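Local coordinates for protein glycoside hydrolase YxiA (Bacillus licheniformis, PDB 3LV4) that probably hydrolyses alpha-1,5-linked L-arabinan in polysaccharide breakdown, as a calcium-binding member of glycoside hydrolase family 43, at residues 355-360 with 376-381; 425-430 with 439-444; 61-66 with 116-121; 91-96 with 106-111; 188-193 with 238-243. All coordinates share one frame; numbering follows the deposited sequence.

Contact 1: 355-360 with 376-381; sequences GDYELV and IRLNQN. With CA (calcium ion), chain D.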
# COMPACT_ATOMS: atom_id res chain seq x y z
N GLY A 355 12.87 24.45 15.51
CA GLY A 355 13.73 23.54 16.25
C GLY A 355 14.50 22.51 15.44
O GLY A 355 14.45 22.50 14.20
N ASP A 356 15.22 21.64 16.14
CA ASP A 356 16.03 20.61 15.50
C ASP A 356 15.18 19.39 15.14
O ASP A 356 14.28 19.02 15.90
CB ASP A 356 17.17 20.17 16.42
CG ASP A 356 18.11 21.31 16.77
OD1 ASP A 356 18.36 22.18 15.92
OD2 ASP A 356 18.62 21.34 17.91
N TYR A 357 15.46 18.79 13.99
CA TYR A 357 14.73 17.60 13.54
C TYR A 357 15.68 16.55 13.00
O TYR A 357 16.74 16.89 12.46
CB TYR A 357 13.76 17.95 12.40
CG TYR A 357 12.53 18.74 12.79
CD1 TYR A 357 11.29 18.12 12.89
CD2 TYR A 357 12.60 20.11 13.05
CE1 TYR A 357 10.15 18.84 13.24
CE2 TYR A 357 11.48 20.84 13.40
CZ TYR A 357 10.25 20.20 13.50
OH TYR A 357 9.13 20.92 13.84
N GLU A 358 15.29 15.29 13.11
CA GLU A 358 15.87 14.24 12.30
C GLU A 358 15.15 14.26 10.97
O GLU A 358 13.92 14.23 10.93
CB GLU A 358 15.67 12.87 12.96
CG GLU A 358 16.42 12.72 14.25
CD GLU A 358 17.91 12.68 14.05
OE1 GLU A 358 18.38 12.35 12.93
OE2 GLU A 358 18.62 12.97 15.04
N LEU A 359 15.90 14.32 9.87
CA LEU A 359 15.33 14.37 8.53
C LEU A 359 15.61 13.09 7.79
O LEU A 359 16.76 12.65 7.71
CB LEU A 359 15.95 15.52 7.74
CG LEU A 359 15.54 15.66 6.27
CD1 LEU A 359 14.09 16.10 6.12
CD2 LEU A 359 16.46 16.63 5.53
N VAL A 360 14.56 12.49 7.23
CA VAL A 360 14.72 11.36 6.32
C VAL A 360 14.32 11.81 4.93
O VAL A 360 13.24 12.36 4.74
CB VAL A 360 13.85 10.14 6.71
CG1 VAL A 360 13.94 9.06 5.63
CG2 VAL A 360 14.29 9.58 8.06
N ILE A 376 18.78 18.41 11.11
CA ILE A 376 18.62 19.73 10.53
C ILE A 376 17.97 20.62 11.57
O ILE A 376 17.51 20.14 12.61
CB ILE A 376 17.71 19.69 9.28
CG1 ILE A 376 16.29 19.24 9.66
CG2 ILE A 376 18.31 18.77 8.22
CD1 ILE A 376 15.27 19.46 8.55
N ARG A 377 17.96 21.93 11.31
CA ARG A 377 17.21 22.85 12.15
C ARG A 377 16.29 23.72 11.31
O ARG A 377 16.71 24.30 10.30
CB ARG A 377 18.13 23.74 12.99
CG ARG A 377 17.37 24.74 13.84
CD ARG A 377 18.27 25.46 14.84
NE ARG A 377 17.49 26.35 15.70
CZ ARG A 377 16.88 25.96 16.82
NH1 ARG A 377 16.96 24.70 17.23
NH2 ARG A 377 16.18 26.84 17.53
N LEU A 378 15.02 23.78 11.70
CA LEU A 378 14.11 24.78 11.16
C LEU A 378 14.29 26.01 12.03
O LEU A 378 13.78 26.06 13.15
CB LEU A 378 12.66 24.29 11.23
CG LEU A 378 12.33 23.01 10.46
CD1 LEU A 378 10.82 22.79 10.38
CD2 LEU A 378 12.96 23.01 9.08
N ASN A 379 15.04 26.98 11.52
CA ASN A 379 15.34 28.20 12.28
C ASN A 379 14.19 29.19 12.28
O ASN A 379 13.36 29.20 11.36
CB ASN A 379 16.60 28.88 11.74
CG ASN A 379 17.83 28.01 11.88
OD1 ASN A 379 18.52 28.06 12.89
ND2 ASN A 379 18.10 27.20 10.86
N GLN A 380 14.15 30.03 13.30
CA GLN A 380 13.13 31.04 13.42
C GLN A 380 13.09 31.97 12.20
O GLN A 380 12.04 32.49 11.84
CB GLN A 380 13.35 31.86 14.69
CG GLN A 380 12.29 32.91 14.94
CD GLN A 380 12.43 33.52 16.31
OE1 GLN A 380 12.65 32.82 17.30
NE2 GLN A 380 12.29 34.84 16.38
N ASN A 381 14.24 32.15 11.56
CA ASN A 381 14.32 33.09 10.44
C ASN A 381 13.88 32.49 9.10
O ASN A 381 14.02 33.13 8.05
CB ASN A 381 15.71 33.73 10.34
CG ASN A 381 16.80 32.75 9.94
OD1 ASN A 381 17.97 33.11 9.79
ND2 ASN A 381 16.41 31.49 9.75
CA CA D . 20.84 12.39 15.87
O HOH W 1 21.07 11.82 13.45
O HOH W 2 23.58 11.87 15.49
O HOH W 3 19.86 12.71 18.35
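The guanidinium of Arg377 has CA of Gly355 over one face and the carboxylate of Asp356 at its edge, across the antiparallel strands of a beta hairpin in the C-terminal lipocalin-like domain. Asp356 OD1 lies 3.2 Å from Arg377 NH1, almost in the guanidinium plane, yet it is met from above its carboxylate plane; with the planes 70° apart, this salt bridge is crossed rather than side-on. Replacing Arg377 by an alanine would probably leave the Asp356 carboxylate less firmly placed and uncover Gly355. On the opposite sheet face the Tyr357 ring takes Leu378 obliquely, CE2 to CD1 3.7 Å, while its OH bonds to Val353 O. Ile376 CG2 packs on Leu359 CD2 at 3.9 Å. Paired backbone bonds fix the register at Gly355-Leu378 and Tyr357-Ile376. Glu358 leaves the backbone away from the partner strand, and its carboxylate binds a calcium also held by Asn281 and Glu375: OE2 lies 2.4 Å from the ion, and OE1 accepts a 2.8 Å hydrogen bond from calcium-bound water 1.

Contact 2: 425-430 with 439-444; sequences VMTFSA and WGSSLK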
# COMPACT_ATOMS: atom_id res chain seq x y z
N VAL A 425 6.40 13.96 19.96
CA VAL A 425 7.30 14.78 19.16
C VAL A 425 6.52 15.52 18.09
O VAL A 425 5.38 15.17 17.79
CB VAL A 425 8.39 13.92 18.47
CG1 VAL A 425 9.32 13.31 19.52
CG2 VAL A 425 7.75 12.83 17.60
N MSE A 426 7.13 16.55 17.51
CA MSE A 426 6.53 17.23 16.37
C MSE A 426 7.07 16.60 15.10
O MSE A 426 8.26 16.33 15.00
CB MSE A 426 6.88 18.73 16.38
CG MSE A 426 6.35 19.49 15.15
SE MSE A 426 4.38 19.41 15.00
CE MSE A 426 3.95 20.51 16.58
N THR A 427 6.22 16.35 14.11
CA THR A 427 6.70 15.80 12.86
C THR A 427 6.24 16.66 11.69
O THR A 427 5.34 17.47 11.82
CB THR A 427 6.21 14.35 12.64
OG1 THR A 427 4.83 14.35 12.25
CG2 THR A 427 6.39 13.52 13.92
N PHE A 428 6.89 16.48 10.54
CA PHE A 428 6.34 16.95 9.29
C PHE A 428 6.59 15.90 8.23
O PHE A 428 7.49 15.07 8.36
CB PHE A 428 6.92 18.33 8.88
CG PHE A 428 8.39 18.33 8.59
CD1 PHE A 428 8.88 17.91 7.36
CD2 PHE A 428 9.30 18.78 9.55
CE1 PHE A 428 10.24 17.93 7.09
CE2 PHE A 428 10.66 18.81 9.28
CZ PHE A 428 11.13 18.38 8.05
N SER A 429 5.77 15.92 7.19
CA SER A 429 5.90 14.96 6.10
C SER A 429 5.49 15.69 4.84
O SER A 429 4.42 16.29 4.80
CB SER A 429 4.99 13.75 6.32
OG SER A 429 5.12 12.81 5.26
N ALA A 430 6.35 15.69 3.83
CA ALA A 430 6.09 16.51 2.65
C ALA A 430 6.54 15.84 1.35
O ALA A 430 7.31 14.88 1.38
CB ALA A 430 6.75 17.89 2.81
N TRP A 439 10.64 13.41 5.56
CA TRP A 439 10.00 13.30 6.87
C TRP A 439 10.88 13.98 7.88
O TRP A 439 12.11 13.84 7.85
CB TRP A 439 9.92 11.85 7.31
CG TRP A 439 8.91 10.99 6.63
CD1 TRP A 439 8.02 11.35 5.65
CD2 TRP A 439 8.66 9.61 6.91
NE1 TRP A 439 7.24 10.27 5.30
CE2 TRP A 439 7.62 9.19 6.06
CE3 TRP A 439 9.24 8.69 7.78
CZ2 TRP A 439 7.13 7.89 6.07
CZ3 TRP A 439 8.76 7.39 7.79
CH2 TRP A 439 7.71 7.00 6.94
N GLY A 440 10.27 14.68 8.83
CA GLY A 440 11.00 15.26 9.93
C GLY A 440 10.40 14.79 11.24
O GLY A 440 9.17 14.66 11.35
N SER A 441 11.25 14.51 12.22
CA SER A 441 10.79 14.17 13.56
C SER A 441 11.65 14.94 14.55
O SER A 441 12.87 14.85 14.51
CB SER A 441 10.88 12.66 13.81
OG SER A 441 10.23 12.29 15.02
N SER A 442 11.01 15.71 15.43
CA SER A 442 11.74 16.70 16.22
C SER A 442 12.62 16.08 17.29
O SER A 442 12.30 15.03 17.85
CB SER A 442 10.76 17.68 16.89
OG SER A 442 9.98 17.02 17.87
N LEU A 443 13.75 16.74 17.57
CA LEU A 443 14.57 16.35 18.70
C LEU A 443 13.90 16.75 20.01
O LEU A 443 14.05 16.06 21.02
CB LEU A 443 15.96 16.98 18.62
CG LEU A 443 17.01 16.21 17.83
CD1 LEU A 443 16.56 16.00 16.40
CD2 LEU A 443 18.34 16.94 17.87
N LYS A 444 13.17 17.86 20.00
CA LYS A 444 12.47 18.30 21.21
C LYS A 444 11.19 17.49 21.42
O LYS A 444 10.60 16.98 20.46
CB LYS A 444 12.14 19.79 21.16
CG LYS A 444 11.07 20.18 20.15
CD LYS A 444 10.85 21.68 20.17
CE LYS A 444 9.91 22.13 19.06
NZ LYS A 444 9.66 23.60 19.11
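Backbone hydrogen bonds set the register of 425-430 against 439-444. Phe428 and Gly440 form the hydrogen-bonded pair, its shorter and nearly straight bond running 2.8 Å from Gly440 N to Phe428 O. Two residues along, past the non-hydrogen-bonded pair Thr427-Ser441, Ser442 N reaches Met426 O nearly along the C=O axis, but the return bond is taken over by a side chain: Met426 N (a selenomethionine) donates to Ser442 OG at 2.9 Å. That hydroxyl, held between the backbone N and the carbonyl carbon (chi1 67°), in turn donates to Lys444 O at 2.7 Å, so one oxygen both ends the pairing and ties down the departing chain.

Aromatic packing centres on Phe428. Its chi1 of 64° swings the ring across the partner strand, where Gly440 CA makes a CH-pi contact 3.7 Å from the ring centroid, 16° off the normal. A beta carbon at Gly440 would clash with Phe428 CE2. Across the other sheet face, Ser429 OG approaches Trp439 CD1 obliquely at 3.3 Å, its hydrogen bond going to Val335 O.

Apolar-to-hydroxyl packing finishes the contact, with Val425 CG2 3.6 Å from Ser441 OG, which is bonded to His338 NE2. This is the last hairpin of eight antiparallel strands, and because 437-442 also pairs with the first, 355-363, the ring closes as in an up-and-down barrel of the calycin type.

Contact 3: 61-66 with 116-121; sequences YEELKE and PYKNKG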
# COMPACT_ATOMS: atom_id res chain seq x y z
N TYR A 61 -7.65 -26.99 1.96
CA TYR A 61 -7.01 -27.77 0.89
C TYR A 61 -8.01 -28.49 -0.00
O TYR A 61 -7.73 -28.74 -1.18
CB TYR A 61 -5.93 -28.72 1.44
CG TYR A 61 -4.65 -28.01 1.79
CD1 TYR A 61 -3.96 -27.27 0.83
CD2 TYR A 61 -4.12 -28.06 3.08
CE1 TYR A 61 -2.78 -26.61 1.14
CE2 TYR A 61 -2.94 -27.40 3.39
CZ TYR A 61 -2.28 -26.67 2.42
OH TYR A 61 -1.11 -26.02 2.72
N GLU A 62 -9.17 -28.81 0.55
CA GLU A 62 -10.27 -29.37 -0.23
C GLU A 62 -11.06 -28.25 -0.91
O GLU A 62 -11.39 -28.34 -2.09
CB GLU A 62 -11.21 -30.17 0.67
CG GLU A 62 -12.58 -30.48 0.05
CD GLU A 62 -13.54 -31.16 1.03
OE1 GLU A 62 -13.87 -30.56 2.09
OE2 GLU A 62 -13.98 -32.30 0.74
N GLU A 63 -11.35 -27.19 -0.15
CA GLU A 63 -12.22 -26.13 -0.62
C GLU A 63 -11.66 -25.46 -1.87
O GLU A 63 -12.40 -25.19 -2.82
CB GLU A 63 -12.44 -25.08 0.48
CG GLU A 63 -13.55 -24.08 0.17
CD GLU A 63 -14.95 -24.72 0.12
OE1 GLU A 63 -15.13 -25.82 0.69
OE2 GLU A 63 -15.86 -24.13 -0.48
N LEU A 64 -10.35 -25.23 -1.88
CA LEU A 64 -9.73 -24.51 -2.97
C LEU A 64 -8.80 -25.42 -3.77
O LEU A 64 -7.83 -24.94 -4.37
CB LEU A 64 -8.94 -23.30 -2.44
CG LEU A 64 -9.72 -22.34 -1.53
CD1 LEU A 64 -8.89 -21.09 -1.21
CD2 LEU A 64 -11.06 -21.96 -2.17
N LYS A 65 -9.08 -26.72 -3.78
CA LYS A 65 -8.17 -27.67 -4.40
C LYS A 65 -7.82 -27.31 -5.85
O LYS A 65 -6.68 -27.50 -6.26
CB LYS A 65 -8.71 -29.11 -4.33
CG LYS A 65 -9.97 -29.34 -5.13
CD LYS A 65 -10.54 -30.73 -4.86
CE LYS A 65 -11.91 -30.92 -5.51
NZ LYS A 65 -12.52 -32.23 -5.15
N GLU A 66 -8.78 -26.79 -6.61
CA GLU A 66 -8.52 -26.50 -8.02
C GLU A 66 -7.45 -25.43 -8.15
O GLU A 66 -6.65 -25.44 -9.09
CB GLU A 66 -9.79 -26.06 -8.77
CG GLU A 66 -10.76 -27.18 -9.07
CD GLU A 66 -11.77 -27.41 -7.96
OE1 GLU A 66 -11.79 -26.62 -6.98
OE2 GLU A 66 -12.56 -28.37 -8.06
N PRO A 116 -16.86 -19.40 7.95
CA PRO A 116 -16.01 -19.92 6.87
C PRO A 116 -16.36 -19.34 5.51
O PRO A 116 -17.52 -18.99 5.25
CB PRO A 116 -16.31 -21.42 6.89
CG PRO A 116 -17.74 -21.49 7.36
CD PRO A 116 -17.90 -20.37 8.36
N TYR A 117 -15.37 -19.25 4.63
CA TYR A 117 -15.59 -18.81 3.26
C TYR A 117 -15.85 -20.03 2.38
O TYR A 117 -15.18 -21.06 2.54
CB TYR A 117 -14.40 -17.99 2.76
CG TYR A 117 -14.36 -16.62 3.40
CD1 TYR A 117 -13.91 -16.46 4.71
CD2 TYR A 117 -14.83 -15.50 2.73
CE1 TYR A 117 -13.90 -15.21 5.31
CE2 TYR A 117 -14.83 -14.25 3.32
CZ TYR A 117 -14.37 -14.11 4.61
OH TYR A 117 -14.37 -12.87 5.20
N LYS A 118 -16.83 -19.91 1.49
CA LYS A 118 -17.18 -20.99 0.57
C LYS A 118 -16.87 -20.63 -0.88
O LYS A 118 -17.26 -19.58 -1.38
CB LYS A 118 -18.65 -21.39 0.71
CG LYS A 118 -18.94 -22.11 2.01
CD LYS A 118 -18.19 -23.45 2.11
CE LYS A 118 -18.59 -24.40 0.99
NZ LYS A 118 -17.85 -25.68 1.05
N ASN A 119 -16.15 -21.52 -1.53
CA ASN A 119 -15.66 -21.31 -2.89
C ASN A 119 -16.81 -21.17 -3.89
O ASN A 119 -17.75 -21.98 -3.88
CB ASN A 119 -14.75 -22.49 -3.27
CG ASN A 119 -14.18 -22.36 -4.67
OD1 ASN A 119 -14.01 -23.35 -5.39
ND2 ASN A 119 -13.87 -21.14 -5.07
N LYS A 120 -16.75 -20.13 -4.72
CA LYS A 120 -17.71 -19.96 -5.80
C LYS A 120 -17.06 -20.22 -7.15
O LYS A 120 -17.74 -20.27 -8.19
CB LYS A 120 -18.31 -18.55 -5.78
CG LYS A 120 -19.14 -18.25 -4.54
CD LYS A 120 -19.86 -16.90 -4.67
CE LYS A 120 -20.76 -16.85 -5.91
NZ LYS A 120 -21.40 -15.51 -6.08
N GLY A 121 -15.74 -20.38 -7.15
CA GLY A 121 -15.02 -20.74 -8.36
C GLY A 121 -13.89 -19.82 -8.79
O GLY A 121 -13.85 -18.63 -8.43
O HOH W 4 -12.47 -24.07 -7.66
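Both oxygens of the buried Glu63 carboxylate are engaged by successive residues of 116-121. Glu63 OE1 receives Lys118 NZ on its syn lone pair at 2.7 Å, a salt bridge, whereas Glu63 OE2 spends its anti lone pair on the backbone N of Asn119 at 2.8 Å with an N-H angle of 166°. A weak second bond from the same ammonium reaches OE2. Lys118 leaves its backbone pointing away from 61-66, and bends at chi2 and chi3 bring it back, crossing the glutamate at about a right angle.

Around this core, Asn119 slides past Glu63 in the opposite direction and sets its CB 3.9 Å from CD2 of Leu64, the residue between two short helices. Water 4 donates to Glu66 OE1 at 2.7 Å and to Asn119 OD1 at 2.8 Å, a looser bridge between the segments.

Further out, Asn59 ND2 supplies another hydrogen bond to Glu63 OE1, and Asn119 ND2 makes a weak one to Leu107 O. The strand itself is shaped by a classic beta bulge in which Lys120 and Gly121 both face Leu107. With an ammonium, a backbone N-H and an amide converging on it, the Glu63 carboxylate would probably remain ionised despite its burial, clamping the helical segment to the strand edge.

Contact 4: 91-96 with 106-111; sequences MYYNAC and GLAVAD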
# COMPACT_ATOMS: atom_id res chain seq x y z
N MSE A 91 -14.32 -12.88 -0.58
CA MSE A 91 -12.87 -13.02 -0.60
C MSE A 91 -12.37 -13.35 -2.00
O MSE A 91 -12.75 -14.36 -2.60
CB MSE A 91 -12.41 -14.11 0.37
CG MSE A 91 -10.89 -14.34 0.33
SE MSE A 91 -10.33 -15.84 1.47
CE MSE A 91 -10.74 -15.03 3.21
N TYR A 92 -11.52 -12.48 -2.52
CA TYR A 92 -10.84 -12.73 -3.77
C TYR A 92 -9.50 -13.36 -3.43
O TYR A 92 -8.57 -12.68 -2.98
CB TYR A 92 -10.73 -11.42 -4.55
CG TYR A 92 -12.12 -10.94 -4.93
CD1 TYR A 92 -12.67 -11.26 -6.17
CD2 TYR A 92 -12.92 -10.24 -4.02
CE1 TYR A 92 -13.95 -10.85 -6.52
CE2 TYR A 92 -14.20 -9.84 -4.36
CZ TYR A 92 -14.71 -10.14 -5.61
OH TYR A 92 -15.99 -9.76 -5.95
N TYR A 93 -9.42 -14.68 -3.62
CA TYR A 93 -8.25 -15.44 -3.21
C TYR A 93 -7.43 -15.82 -4.44
O TYR A 93 -7.95 -15.83 -5.57
CB TYR A 93 -8.68 -16.70 -2.45
CG TYR A 93 -9.43 -17.69 -3.32
CD1 TYR A 93 -8.75 -18.51 -4.21
CD2 TYR A 93 -10.81 -17.78 -3.26
CE1 TYR A 93 -9.43 -19.41 -5.02
CE2 TYR A 93 -11.50 -18.69 -4.05
CZ TYR A 93 -10.81 -19.49 -4.94
OH TYR A 93 -11.49 -20.38 -5.74
N ASN A 94 -6.16 -16.14 -4.22
CA ASN A 94 -5.29 -16.49 -5.33
C ASN A 94 -4.07 -17.27 -4.85
O ASN A 94 -3.65 -17.16 -3.70
CB ASN A 94 -4.86 -15.22 -6.09
CG ASN A 94 -4.25 -14.17 -5.17
OD1 ASN A 94 -4.95 -13.32 -4.62
ND2 ASN A 94 -2.95 -14.23 -5.01
N ALA A 95 -3.53 -18.09 -5.75
CA ALA A 95 -2.29 -18.81 -5.46
C ALA A 95 -1.39 -18.69 -6.68
O ALA A 95 -1.87 -18.53 -7.80
CB ALA A 95 -2.57 -20.27 -5.15
N CYS A 96 -0.09 -18.76 -6.45
CA CYS A 96 0.90 -18.64 -7.52
C CYS A 96 2.05 -19.60 -7.27
O CYS A 96 2.51 -19.76 -6.14
CB CYS A 96 1.42 -17.20 -7.58
SG CYS A 96 2.75 -16.95 -8.78
N GLY A 106 -9.70 -16.64 -7.65
CA GLY A 106 -11.08 -17.07 -7.49
C GLY A 106 -11.83 -16.29 -6.44
O GLY A 106 -11.28 -15.39 -5.80
N LEU A 107 -13.10 -16.65 -6.26
CA LEU A 107 -14.00 -15.97 -5.32
C LEU A 107 -14.56 -16.96 -4.32
O LEU A 107 -14.98 -18.05 -4.70
CB LEU A 107 -15.15 -15.32 -6.09
CG LEU A 107 -16.28 -14.71 -5.26
CD1 LEU A 107 -15.74 -13.52 -4.43
CD2 LEU A 107 -17.45 -14.29 -6.16
N ALA A 108 -14.53 -16.60 -3.04
CA ALA A 108 -15.21 -17.37 -1.99
C ALA A 108 -16.03 -16.39 -1.17
O ALA A 108 -15.67 -15.23 -1.06
CB ALA A 108 -14.20 -18.10 -1.12
N VAL A 109 -17.15 -16.85 -0.61
CA VAL A 109 -18.07 -15.96 0.10
C VAL A 109 -18.38 -16.51 1.49
O VAL A 109 -18.57 -17.71 1.65
CB VAL A 109 -19.38 -15.79 -0.69
CG1 VAL A 109 -20.36 -14.88 0.06
CG2 VAL A 109 -19.07 -15.21 -2.05
N ALA A 110 -18.41 -15.62 2.48
CA ALA A 110 -18.80 -15.98 3.85
C ALA A 110 -19.97 -15.14 4.34
O ALA A 110 -20.14 -13.99 3.92
CB ALA A 110 -17.62 -15.81 4.80
N ASP A 111 -20.78 -15.71 5.24
CA ASP A 111 -21.85 -14.95 5.89
C ASP A 111 -21.26 -14.05 6.97
O ASP A 111 -21.73 -12.94 7.19
CB ASP A 111 -22.87 -15.89 6.55
CG ASP A 111 -23.64 -16.72 5.54
OD1 ASP A 111 -23.83 -16.25 4.40
OD2 ASP A 111 -24.04 -17.84 5.89
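Met91, a selenomethionine, opens the pairing: its N donates to Ala108 O at 2.8 Å and its O takes back Ala108 N, a hydrogen-bonded antiparallel pair. Tyr92 faces the other side of the sheet. Its ring lies alongside Leu107, whose CD1 sits over one face 3.9 Å from the centroid, a CH-pi contact 17° off the normal; the Tyr92 OH is bonded to Gly180 O. Tyr93, with chi1 at 66°, folds its ring across the partner strand, so that Gly106 CA lies over one face, 3.8 Å from the centroid. Ala108 CB touches the same ring at CD2, 4.0 Å away. An alanine in place of Tyr93 would probably uncover the Gly106 backbone and loosen the packing around Ala108. The hairpin belongs to a four-stranded antiparallel sheet, a blade of the five-bladed propeller of family 43. A beta carbon on Gly106 would fall 2.3 Å from Tyr93 OH, so ring and glycine are interdependent, and the aromatic face covers hydrogen-bonded backbone, probably shielding those bonds from water.

Contact 5: 188-193 with 238-243; sequences YGKKLI and NPDGPY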
# COMPACT_ATOMS: atom_id res chain seq x y z
N TYR A 188 -8.61 -9.77 -19.56
CA TYR A 188 -7.92 -9.41 -18.32
C TYR A 188 -8.26 -8.00 -17.85
O TYR A 188 -7.79 -7.58 -16.78
CB TYR A 188 -6.40 -9.57 -18.47
CG TYR A 188 -5.97 -11.02 -18.55
CD1 TYR A 188 -6.07 -11.85 -17.44
CD2 TYR A 188 -5.46 -11.56 -19.73
CE1 TYR A 188 -5.69 -13.17 -17.50
CE2 TYR A 188 -5.07 -12.88 -19.80
CZ TYR A 188 -5.19 -13.69 -18.68
OH TYR A 188 -4.82 -15.01 -18.73
N GLY A 189 -9.06 -7.29 -18.63
CA GLY A 189 -9.44 -5.92 -18.29
C GLY A 189 -8.51 -4.87 -18.87
O GLY A 189 -7.81 -5.11 -19.86
N LYS A 190 -8.50 -3.69 -18.24
CA LYS A 190 -7.78 -2.54 -18.77
C LYS A 190 -6.50 -2.32 -17.97
O LYS A 190 -6.52 -2.34 -16.74
CB LYS A 190 -8.67 -1.29 -18.68
CG LYS A 190 -7.96 0.02 -18.96
CD LYS A 190 -8.84 1.23 -18.63
CE LYS A 190 -8.26 2.49 -19.26
NZ LYS A 190 -9.06 3.72 -18.94
N LYS A 191 -5.38 -2.13 -18.67
CA LYS A 191 -4.11 -1.91 -17.98
C LYS A 191 -4.03 -0.49 -17.42
O LYS A 191 -4.46 0.46 -18.08
CB LYS A 191 -2.92 -2.20 -18.91
CG LYS A 191 -1.57 -2.15 -18.19
CD LYS A 191 -0.43 -2.74 -19.02
CE LYS A 191 0.01 -1.80 -20.13
NZ LYS A 191 1.27 -2.26 -20.81
N LEU A 192 -3.50 -0.36 -16.21
CA LEU A 192 -3.28 0.93 -15.57
C LEU A 192 -1.80 1.33 -15.56
O LEU A 192 -1.46 2.53 -15.56
CB LEU A 192 -3.80 0.91 -14.13
CG LEU A 192 -5.30 0.65 -13.96
CD1 LEU A 192 -5.69 0.75 -12.48
CD2 LEU A 192 -6.12 1.63 -14.81
N ILE A 193 -0.92 0.33 -15.53
CA ILE A 193 0.53 0.55 -15.45
C ILE A 193 1.25 -0.79 -15.65
O ILE A 193 0.69 -1.85 -15.38
CB ILE A 193 0.93 1.19 -14.10
CG1 ILE A 193 2.44 1.46 -14.03
CG2 ILE A 193 0.51 0.31 -12.92
CD1 ILE A 193 2.85 2.29 -12.83
N ASN A 238 -10.95 9.38 -12.17
CA ASN A 238 -11.74 8.17 -12.42
C ASN A 238 -11.16 6.95 -11.74
O ASN A 238 -9.94 6.82 -11.65
CB ASN A 238 -11.82 7.89 -13.92
CG ASN A 238 -12.14 9.13 -14.73
OD1 ASN A 238 -11.40 9.48 -15.65
ND2 ASN A 238 -13.23 9.78 -14.39
N PRO A 239 -12.02 6.02 -11.30
CA PRO A 239 -11.52 4.80 -10.65
C PRO A 239 -10.64 3.98 -11.59
O PRO A 239 -9.68 3.36 -11.15
CB PRO A 239 -12.81 4.03 -10.31
CG PRO A 239 -13.85 4.57 -11.26
CD PRO A 239 -13.49 6.04 -11.38
N ASP A 240 -10.96 4.00 -12.89
CA ASP A 240 -10.22 3.21 -13.86
C ASP A 240 -9.20 4.02 -14.67
O ASP A 240 -8.81 3.64 -15.78
CB ASP A 240 -11.18 2.47 -14.80
CG ASP A 240 -12.08 3.41 -15.57
OD1 ASP A 240 -12.32 4.55 -15.10
OD2 ASP A 240 -12.57 3.00 -16.65
N GLY A 241 -8.75 5.14 -14.10
CA GLY A 241 -7.71 5.95 -14.73
C GLY A 241 -8.22 6.85 -15.84
O GLY A 241 -9.43 7.00 -16.03
N PRO A 242 -7.30 7.45 -16.61
CA PRO A 242 -5.84 7.28 -16.52
C PRO A 242 -5.24 7.86 -15.25
O PRO A 242 -5.68 8.92 -14.78
CB PRO A 242 -5.33 8.05 -17.74
CG PRO A 242 -6.41 9.06 -18.02
CD PRO A 242 -7.69 8.38 -17.68
N TYR A 243 -4.24 7.17 -14.72
CA TYR A 243 -3.54 7.60 -13.52
C TYR A 243 -2.26 8.34 -13.87
O TYR A 243 -1.56 8.00 -14.83
CB TYR A 243 -3.24 6.40 -12.60
CG TYR A 243 -4.45 5.94 -11.84
CD1 TYR A 243 -5.29 4.93 -12.33
CD2 TYR A 243 -4.78 6.53 -10.62
CE1 TYR A 243 -6.42 4.53 -11.63
CE2 TYR A 243 -5.90 6.13 -9.91
CZ TYR A 243 -6.72 5.14 -10.41
OH TYR A 243 -7.82 4.77 -9.70
O HOH W 5 -3.37 4.53 -15.88
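Leu192 provides the close-packed half of this contact. With CG anti to the carbonyl carbon (chi1 -61°), it sends CD2 to within 3.5 Å of Asp240 O and lays CD1 3.9 Å from Tyr243 CE1, the leucine and tyrosine side chains running side by side in the same direction. The loop they meet is internally braced. Asn238 to Gly241 form a type I turn, closed by a 3.2 Å bond from Gly241 N to Asn238 O, and Tyr243 OH donates to Pro239 O at 2.7 Å, which pins the ring against its own turn. Gly241 has a positive phi of 80°, and a beta carbon there would press on Leu192 CD2 and Tyr243 CD1.

The polar side is looser. Lys190 is exposed and stretches out fully so that its NZ donates to Asp240 O at 3.2 Å, from above the carbonyl plane rather than in it. The carboxylate of the same aspartate stays beyond salt-bridge range, its OD2 4.3 Å from Lys190 NZ, so any attraction is probably diffuse. Direct backbone pairing is replaced by water 5, which donates to Leu192 O and accepts from Tyr243 N.

Strand 190-193 is the outermost strand of one four-stranded sheet, pairing with 170-175. The loop follows strand 230-236 of the next and is wedged between the two: Asp240 touches Ile172 and Trp160, while Tyr243 rests on Tyr214 and Leu216.

Overall arrangement
From the N terminus, contact 3 opens first at 61-66 but closes its long loop only at 116-121, after contact 4, a hairpin link between 89-96 and 103-110, has formed within that span. The two touch where Lys120 N meets Leu107 O at 2.7 Å, so the helical turns are fastened to a blade whose three later strands are joined here. Contact 5 follows in series, joining the edge of one sheet to the loop beyond the third strand of the next. Contacts 1 and 2 come last, without crossing, and abut through strands 355-363 and 437-442 in the C-terminal barrel. The centres of contacts 1 and 3 lie about 55 Å apart, on opposite sides of the molecule.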